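Local coordinates for Polyphosphate:AMP phosphotransferase (Meiothermus ruber H328, PDB 5O6M), which transfers phosphate from inorganic polyphosphate to nucleotides, converting AMP to ADP and ADP to ATP, at the interface of chains A and B. Coordinates in Å, arbitrary orientation; residue numbers count along the deposited sequence, not the author numbering. Chains: chain A/B, Polyphosphate:AMP phosphotransferase.

The interface of chains A and B. Residues chain A 71, 74-75, 88; chain B 82-84.
The loop of B:Asn82, B:Pro83 and B:Ser84 bends with B:Pro83 and B:Ser84 in helical conformation and lies against helix 70-77 of chain A, which carries A:Asp71, A:Ile74 and A:Arg75, and against A:Val88 of strand 86-90. This patch is part of a two-fold symmetric interface, so its twin recurs with the chains exchanged. The pairing may not be the biological one.

With CG anti to the backbone N (chi1 -171°), the amide of B:Asn82 is carried out to the helix. There its nitrogen ND2 gives a weak hydrogen bond of 3.4 Å to the carboxylate oxygen OD1 of A:Asp71. The amide and carboxylate planes are nearly parallel, 16° apart. The other carboxylate oxygen, OD2 of A:Asp71, takes both terminal nitrogens of A:Arg75, with NH1 and NH2 each at 3.0 Å. Both come from the same face of the carboxylate, and the pair forms a salt bridge within chain A. NH1 of A:Arg75 also lies 2.9 Å from ND2 of B:Asn82, without a hydrogen bond. The guanidinium stands nearly upright to the amide, their planes 82° apart. An alanine in place of A:Arg75 would probably leave the A:Asp71 carboxylate without its charged mate and freer to turn away from B:Asn82, whose ND2 would lose the guanidinium beside it. A:Asp71 also lines the ATP pocket, so the contact sits beside the nucleotide site.

OD1 of B:Asn82 turns back to its own loop and closes an Asx turn. It accepts a nearly straight hydrogen bond (173° at H) from the backbone N of B:Ser84 at 3.0 Å, with the donor above the carbonyl plane. This would steady the amide. The hydroxyl OG of B:Ser84 packs 3.8 Å from CG2 of A:Ile74. Beyond it, methyl CG2 of A:Val88 packs 3.8 Å from ring carbon CB of B:Pro83.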
loop_
_atom_site.group_PDB
_atom_site.type_symbol
_atom_site.label_atom_id
_atom_site.label_comp_id
_atom_site.label_asym_id
_atom_site.label_seq_id
_atom_site.Cartn_x
_atom_site.Cartn_y
_atom_site.Cartn_z
ATOM N N ASP A 71 -13.376 -22.121 -2.340
ATOM C CA ASP A 71 -14.026 -21.548 -1.167
ATOM C C ASP A 71 -14.216 -22.590 -0.074
ATOM O O ASP A 71 -13.953 -22.319 1.106
ATOM C CB ASP A 71 -15.370 -20.937 -1.560
ATOM C CG ASP A 71 -16.041 -20.220 -0.407
ATOM O OD1 ASP A 71 -15.327 -19.552 0.373
ATOM O OD2 ASP A 71 -17.280 -20.326 -0.276
ATOM N N ILE A 74 -10.826 -23.475 1.728
ATOM C CA ILE A 74 -10.477 -22.438 2.696
ATOM C C ILE A 74 -11.351 -22.555 3.940
ATOM O O ILE A 74 -10.855 -22.586 5.072
ATOM C CB ILE A 74 -10.602 -21.045 2.054
ATOM C CG1 ILE A 74 -9.506 -20.835 1.003
ATOM C CG2 ILE A 74 -10.570 -19.963 3.121
ATOM C CD1 ILE A 74 -9.739 -19.629 0.125
ATOM N N ARG A 75 -12.671 -22.609 3.747
ATOM C CA ARG A 75 -13.585 -22.566 4.884
ATOM C C ARG A 75 -13.427 -23.787 5.782
ATOM O O ARG A 75 -13.421 -23.661 7.012
ATOM C CB ARG A 75 -15.032 -22.449 4.397
ATOM C CG ARG A 75 -16.065 -22.720 5.482
ATOM C CD ARG A 75 -17.486 -22.441 5.008
ATOM N NE ARG A 75 -17.737 -22.957 3.665
ATOM C CZ ARG A 75 -17.839 -22.195 2.580
ATOM N NH1 ARG A 75 -17.722 -20.878 2.681
ATOM N NH2 ARG A 75 -18.068 -22.748 1.395
ATOM N N VAL A 88 -6.412 -14.510 4.059
ATOM C CA VAL A 88 -6.753 -14.873 2.689
ATOM C C VAL A 88 -6.493 -13.678 1.787
ATOM O O VAL A 88 -6.987 -12.571 2.045
ATOM C CB VAL A 88 -8.214 -15.334 2.571
ATOM C CG1 VAL A 88 -8.548 -15.591 1.109
ATOM C CG2 VAL A 88 -8.436 -16.598 3.397
ATOM N N ASN B 82 -15.668 -17.832 8.284
ATOM C CA ASN B 82 -14.921 -18.004 7.044
ATOM C C ASN B 82 -13.785 -16.984 6.953
ATOM O O ASN B 82 -14.048 -15.771 6.977
ATOM C CB ASN B 82 -15.856 -17.871 5.847
ATOM C CG ASN B 82 -15.183 -18.243 4.538
ATOM O OD1 ASN B 82 -13.963 -18.141 4.399
ATOM N ND2 ASN B 82 -15.979 -18.690 3.570
ATOM N N PRO B 83 -12.527 -17.421 6.837
ATOM C CA PRO B 83 -11.411 -16.458 6.813
ATOM C C PRO B 83 -11.475 -15.452 5.675
ATOM O O PRO B 83 -10.807 -14.415 5.757
ATOM C CB PRO B 83 -10.174 -17.361 6.686
ATOM C CG PRO B 83 -10.607 -18.686 7.210
ATOM C CD PRO B 83 -12.057 -18.816 6.825
ATOM N N SER B 84 -12.234 -15.723 4.611
ATOM C CA SER B 84 -12.299 -14.803 3.479
ATOM C C SER B 84 -13.077 -13.532 3.783
ATOM O O SER B 84 -13.007 -12.585 2.992
ATOM C CB SER B 84 -12.913 -15.495 2.262
ATOM O OG SER B 84 -12.211 -16.683 1.951
#